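Local coordinates for protein transcriptional regulator, LacI family (Burkholderia phymatum, PDB 2RGY) that probably regulates transcription as a LacI-family DNA-binding repressor or activator whose periplasmic-binding-protein-like core is expected to sense a small effector such as a sugar, at residues 60-64 with 85-90; 52-57 with 77-82. All blocks are in the same frame, centred on the assembly; numbering follows the deposited sequence.

How the contacts relate
Contacts 1 and 2 sample the same helix pair, 52-65 and 80-89, on one side of the parallel sheet of the N-terminal subdomain; their centres lie 12 Å apart. Contact 2 joins the first turns of helix 52-65 to the 77-79 loop and the first turn of helix 80-89; contact 1 joins their C-terminal turns. Apolar packing runs between them: Leu-86 CD1 is 4.0 Å from Leu-78 CD1, and Leu-86 CD2 is 4.2 Å from Leu-57 CD1. Contact 2 combines an Arg-53 salt-bridge network with apolar packing on Leu-78, whereas contact 1 is mostly apolar; their centres are about 16 Å and 23 Å, respectively, from the chain centre. Contact 1 also neighbours the dimer interface, where Phe-62 stacks on His-40 of the second subunit.

Contact 1. Residues 60-64 with 85-90; sequences VRFLI and ELHRMH
Residues 60-64 are helical throughout, and 85-89 form the last turn of helix 80-89; His-90 then leaves helical geometry (phi/psi -154/96). The two axes are nearly parallel, at 6°, and 10.8 Å apart. The nearest CA pairs are Arg-61 with Leu-86 (7.5 Å) and Ile-64 with His-90 (6.7 Å). Ile-64 (chi1 m, chi2 t) sets CD1 against the last turn, 3.9 Å from Leu-86 O, 3.9 Å from Met-89 CB and 3.8 Å from His-90 CB. One turn earlier, Val-60 CG1 meets Leu-86 CD2 at 3.7 Å. Selenomethionine Met-89 places CE 3.8 Å from Arg-61 CG. At the outer edge, Arg-61 NH1 and Glu-85 OE1 are 4.2 Å apart, too far for a salt bridge. The His-90 ring is held elsewhere, its NE2 hydrogen-bonding to Cys-68 O. Such side-by-side helices suit successive parallel beta-alpha units of a Rossmann-like sheet. With no hydrogen bond across the segments, the join rests on van der Waals packing, with only long-range electrostatics from the charged pair.

Contact 2. Residues 52-57 with 77-82; sequences PREQAL and DLHDED
Pro-52 opens helix 52-65 beside Asp-77, in the loop that leads into helix 80-89; Pro-52 CB lies 3.3 Å from Asp-77 OD1. Next, Arg-53 has its CA 4.8 Å from that of Asp-77, the closest CA pair, and its CG 3.5 Å from Asp-77 O. Its side chain is fully extended (chi1 to chi3 all t, chi4 -175°), reaching across the start of the second helix. Arg-53 NE donates to Asp-82 OD2 (2.8 Å, 159°), and Arg-53 NH2 donates to Asp-82 OD1 (3.1 Å) and to Glu-81 OE2 (2.7 Å), forming a salt-bridge network. The guanidinium lies flat on the His-79 ring, centres 3.8 Å apart and planes at 8°, so the acids sit at its edge and the imidazole covers one face. Farther along, Ala-56 CB and Leu-57 CD2 pack on Leu-78 CD2 at 3.5 and 3.4 Å. His-79 occupies the N-cap position, and its backbone N donates to Asp-82 OD2 (2.8 Å, 172°), so Asp-82 serves both its own helix start and Arg-53. This bond from N-cap backbone to N3 side chain is one half of a capping box (Asp-82 N bonds the backbone O of His-79, not its side chain), here at a beta-to-alpha junction of the periplasmic-binding-protein-like fold.

Contact 1. Residues 60-64 with 85-90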
loop_
_atom_site.group_PDB
_atom_site.type_symbol
_atom_site.label_atom_id
_atom_site.label_comp_id
_atom_site.label_asym_id
_atom_site.label_seq_id
_atom_site.Cartn_x
_atom_site.Cartn_y
_atom_site.Cartn_z
ATOM N N VAL A 60 3.826 13.250 16.383
ATOM C CA VAL A 60 3.157 14.534 16.197
ATOM C C VAL A 60 3.953 15.656 16.869
ATOM O O VAL A 60 4.077 16.747 16.313
ATOM C CB VAL A 60 1.715 14.515 16.747
ATOM C CG1 VAL A 60 1.069 15.876 16.548
ATOM C CG2 VAL A 60 0.903 13.443 16.027
ATOM N N ARG A 61 4.500 15.400 18.055
ATOM C CA ARG A 61 5.303 16.422 18.727
ATOM C C ARG A 61 6.559 16.743 17.913
ATOM O O ARG A 61 7.057 17.863 17.940
ATOM C CB ARG A 61 5.675 15.966 20.147
ATOM C CG ARG A 61 4.500 16.040 21.127
ATOM C CD ARG A 61 4.889 15.686 22.572
ATOM N NE ARG A 61 5.284 14.286 22.721
ATOM C CZ ARG A 61 4.825 13.462 23.667
ATOM N NH1 ARG A 61 3.941 13.880 24.571
ATOM N NH2 ARG A 61 5.260 12.211 23.713
ATOM N N PHE A 62 7.053 15.751 17.178
ATOM C CA PHE A 62 8.232 15.894 16.327
ATOM C C PHE A 62 7.908 16.801 15.130
ATOM O O PHE A 62 8.762 17.542 14.651
ATOM C CB PHE A 62 8.665 14.512 15.828
ATOM C CG PHE A 62 9.922 14.516 15.005
ATOM C CD1 PHE A 62 11.103 15.049 15.520
ATOM C CD2 PHE A 62 9.941 13.942 13.724
ATOM C CE1 PHE A 62 12.298 15.014 14.782
ATOM C CE2 PHE A 62 11.128 13.894 12.970
ATOM C CZ PHE A 62 12.316 14.436 13.502
ATOM N N LEU A 63 6.671 16.727 14.646
ATOM C CA LEU A 63 6.236 17.556 13.528
ATOM C C LEU A 63 6.054 18.986 14.025
ATOM O O LEU A 63 6.467 19.948 13.372
ATOM C CB LEU A 63 4.905 17.042 12.962
ATOM C CG LEU A 63 4.910 15.707 12.205
ATOM C CD1 LEU A 63 3.477 15.310 11.861
ATOM C CD2 LEU A 63 5.753 15.826 10.940
ATOM N N ILE A 64 5.425 19.115 15.189
ATOM C CA ILE A 64 5.174 20.419 15.797
ATOM C C ILE A 64 6.495 21.108 16.114
ATOM O O ILE A 64 6.625 22.318 15.981
ATOM C CB ILE A 64 4.353 20.276 17.107
ATOM C CG1 ILE A 64 2.942 19.791 16.791
ATOM C CG2 ILE A 64 4.283 21.613 17.836
ATOM C CD1 ILE A 64 2.069 19.632 18.009
ATOM N N GLU A 85 -4.418 18.137 23.869
ATOM C CA GLU A 85 -3.063 18.539 24.243
ATOM C C GLU A 85 -2.271 18.978 23.013
ATOM O O GLU A 85 -1.664 20.053 22.997
ATOM C CB GLU A 85 -2.358 17.366 24.919
ATOM C CG GLU A 85 -0.974 17.683 25.383
ATOM C CD GLU A 85 -0.357 16.523 26.117
ATOM O OE1 GLU A 85 0.185 15.604 25.449
ATOM O OE2 GLU A 85 -0.436 16.527 27.371
ATOM N N LEU A 86 -2.288 18.136 21.983
ATOM C CA LEU A 86 -1.590 18.417 20.736
ATOM C C LEU A 86 -2.144 19.694 20.119
ATOM O O LEU A 86 -1.406 20.470 19.524
ATOM C CB LEU A 86 -1.768 17.243 19.761
ATOM C CG LEU A 86 -1.142 15.907 20.177
ATOM C CD1 LEU A 86 -1.604 14.778 19.253
ATOM C CD2 LEU A 86 0.371 16.046 20.147
ATOM N N HIS A 87 -3.445 19.918 20.272
ATOM C CA HIS A 87 -4.064 21.104 19.701
ATOM C C HIS A 87 -3.636 22.393 20.396
ATOM O O HIS A 87 -3.491 23.427 19.740
ATOM C CB HIS A 87 -5.583 20.995 19.732
ATOM C CG HIS A 87 -6.263 21.974 18.832
ATOM N ND1 HIS A 87 -6.177 21.904 17.458
ATOM C CD2 HIS A 87 -7.032 23.055 19.106
ATOM C CE1 HIS A 87 -6.865 22.897 16.924
ATOM N NE2 HIS A 87 -7.394 23.608 17.903
ATOM N N ARG A 88 -3.435 22.356 21.713
ATOM C CA ARG A 88 -3.000 23.578 22.391
ATOM C C ARG A 88 -1.522 23.852 22.113
ATOM O O ARG A 88 -1.050 24.986 22.259
ATOM C CB ARG A 88 -3.254 23.499 23.894
ATOM C CG ARG A 88 -2.673 22.290 24.575
ATOM C CD ARG A 88 -2.494 22.580 26.061
ATOM N NE ARG A 88 -1.217 23.245 26.310
ATOM C CZ ARG A 88 -0.035 22.677 26.066
ATOM N NH1 ARG A 88 0.019 21.439 25.566
ATOM N NH2 ARG A 88 1.090 23.339 26.320
HETATM N N MSE A 89 -0.793 22.814 21.711
HETATM C CA MSE A 89 0.622 22.962 21.369
HETATM C C MSE A 89 0.730 23.581 19.975
HETATM O O MSE A 89 1.703 24.257 19.650
HETATM C CB MSE A 89 1.325 21.603 21.347
HETATM C CG MSE A 89 1.804 21.100 22.692
HETATM SE SE MSE A 89 2.497 19.424 22.612
HETATM C CE MSE A 89 4.157 19.747 21.967
ATOM N N HIS A 90 -0.278 23.334 19.148
ATOM C CA HIS A 90 -0.281 23.846 17.783
ATOM C C HIS A 90 -1.733 23.978 17.338
ATOM O O HIS A 90 -2.342 23.006 16.887
ATOM C CB HIS A 90 0.477 22.857 16.886
ATOM C CG HIS A 90 0.834 23.410 15.543
ATOM N ND1 HIS A 90 -0.098 23.609 14.546
ATOM C CD2 HIS A 90 2.017 23.825 15.039
ATOM C CE1 HIS A 90 0.497 24.123 13.486
ATOM N NE2 HIS A 90 1.782 24.264 13.758
#

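Contact 2. Residues 52-57 with 77-82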
loop_
_atom_site.group_PDB
_atom_site.type_symbol
_atom_site.label_atom_id
_atom_site.label_comp_id
_atom_site.label_asym_id
_atom_site.label_seq_id
_atom_site.Cartn_x
_atom_site.Cartn_y
_atom_site.Cartn_z
ATOM N N PRO A 52 1.772 2.026 20.568
ATOM C CA PRO A 52 1.209 2.706 19.401
ATOM C C PRO A 52 0.784 4.128 19.736
ATOM O O PRO A 52 1.074 5.063 18.989
ATOM C CB PRO A 52 0.042 1.812 19.024
ATOM C CG PRO A 52 0.597 0.448 19.324
ATOM C CD PRO A 52 1.250 0.652 20.677
ATOM N N ARG A 53 0.126 4.293 20.877
ATOM C CA ARG A 53 -0.332 5.607 21.303
ATOM C C ARG A 53 0.824 6.584 21.480
ATOM O O ARG A 53 0.825 7.665 20.892
ATOM C CB ARG A 53 -1.094 5.497 22.617
ATOM C CG ARG A 53 -1.583 6.821 23.150
ATOM C CD ARG A 53 -2.084 6.671 24.575
ATOM N NE ARG A 53 -2.673 7.913 25.058
ATOM C CZ ARG A 53 -3.108 8.104 26.302
ATOM N NH1 ARG A 53 -3.017 7.131 27.201
ATOM N NH2 ARG A 53 -3.642 9.273 26.647
ATOM N N GLU A 54 1.801 6.207 22.300
ATOM C CA GLU A 54 2.952 7.063 22.549
ATOM C C GLU A 54 3.787 7.298 21.298
ATOM O O GLU A 54 4.464 8.316 21.181
ATOM C CB GLU A 54 3.828 6.465 23.649
ATOM C CG GLU A 54 3.314 6.717 25.065
ATOM C CD GLU A 54 3.277 8.201 25.424
ATOM O OE1 GLU A 54 4.119 8.968 24.900
ATOM O OE2 GLU A 54 2.420 8.605 26.246
ATOM N N GLN A 55 3.749 6.352 20.368
ATOM C CA GLN A 55 4.498 6.503 19.131
ATOM C C GLN A 55 3.866 7.623 18.319
ATOM O O GLN A 55 4.551 8.317 17.592
ATOM C CB GLN A 55 4.470 5.216 18.314
ATOM C CG GLN A 55 5.327 4.095 18.850
ATOM C CD GLN A 55 5.290 2.896 17.933
ATOM O OE1 GLN A 55 5.617 3.001 16.752
ATOM N NE2 GLN A 55 4.883 1.749 18.464
ATOM N N ALA A 56 2.552 7.780 18.440
ATOM C CA ALA A 56 1.841 8.834 17.719
ATOM C C ALA A 56 2.073 10.181 18.414
ATOM O O ALA A 56 2.222 11.212 17.763
ATOM C CB ALA A 56 0.339 8.519 17.663
ATOM N N LEU A 57 2.092 10.165 19.743
ATOM C CA LEU A 57 2.319 11.389 20.501
ATOM C C LEU A 57 3.693 11.949 20.163
ATOM O O LEU A 57 3.837 13.140 19.895
ATOM C CB LEU A 57 2.234 11.127 22.012
ATOM C CG LEU A 57 0.889 11.191 22.748
ATOM C CD1 LEU A 57 0.169 12.468 22.353
ATOM C CD2 LEU A 57 0.035 9.974 22.437
ATOM N N ASP A 77 -5.143 5.413 17.731
ATOM C CA ASP A 77 -4.429 5.001 18.943
ATOM C C ASP A 77 -4.405 6.145 19.954
ATOM O O ASP A 77 -4.254 5.926 21.156
ATOM C CB ASP A 77 -2.984 4.608 18.618
ATOM C CG ASP A 77 -2.889 3.337 17.802
ATOM O OD1 ASP A 77 -3.200 2.260 18.344
ATOM O OD2 ASP A 77 -2.498 3.408 16.618
ATOM N N LEU A 78 -4.528 7.373 19.461
ATOM C CA LEU A 78 -4.530 8.529 20.344
ATOM C C LEU A 78 -5.840 8.557 21.118
ATOM O O LEU A 78 -6.867 8.089 20.634
ATOM C CB LEU A 78 -4.399 9.827 19.542
ATOM C CG LEU A 78 -3.113 10.105 18.757
ATOM C CD1 LEU A 78 -3.318 11.369 17.947
ATOM C CD2 LEU A 78 -1.924 10.280 19.712
ATOM N N HIS A 79 -5.801 9.096 22.327
ATOM C CA HIS A 79 -7.008 9.202 23.136
ATOM C C HIS A 79 -7.515 10.616 22.972
ATOM O O HIS A 79 -6.735 11.516 22.671
ATOM C CB HIS A 79 -6.696 8.918 24.602
ATOM C CG HIS A 79 -6.476 7.471 24.892
ATOM N ND1 HIS A 79 -6.053 6.580 23.929
ATOM C CD2 HIS A 79 -6.572 6.765 26.043
ATOM C CE1 HIS A 79 -5.895 5.387 24.474
ATOM N NE2 HIS A 79 -6.204 5.473 25.757
ATOM N N ASP A 80 -8.810 10.823 23.176
ATOM C CA ASP A 80 -9.368 12.158 23.009
ATOM C C ASP A 80 -8.546 13.226 23.730
ATOM O O ASP A 80 -8.309 14.298 23.182
ATOM C CB ASP A 80 -10.830 12.190 23.484
ATOM C CG ASP A 80 -11.770 11.403 22.567
ATOM O OD1 ASP A 80 -11.288 10.727 21.634
ATOM O OD2 ASP A 80 -13.003 11.453 22.777
ATOM N N GLU A 81 -8.096 12.930 24.945
ATOM C CA GLU A 81 -7.315 13.895 25.719
ATOM C C GLU A 81 -6.017 14.287 25.001
ATOM O O GLU A 81 -5.502 15.397 25.188
ATOM C CB GLU A 81 -7.012 13.334 27.127
ATOM C CG GLU A 81 -5.785 12.431 27.229
ATOM C CD GLU A 81 -5.681 11.681 28.566
ATOM O OE1 GLU A 81 -6.193 12.182 29.601
ATOM O OE2 GLU A 81 -5.071 10.587 28.578
ATOM N N ASP A 82 -5.495 13.379 24.175
ATOM C CA ASP A 82 -4.276 13.654 23.429
ATOM C C ASP A 82 -4.559 14.690 22.350
ATOM O O ASP A 82 -3.751 15.585 22.118
ATOM C CB ASP A 82 -3.722 12.372 22.794
ATOM C CG ASP A 82 -3.380 11.321 23.828
ATOM O OD1 ASP A 82 -2.970 11.722 24.939
ATOM O OD2 ASP A 82 -3.514 10.112 23.535
#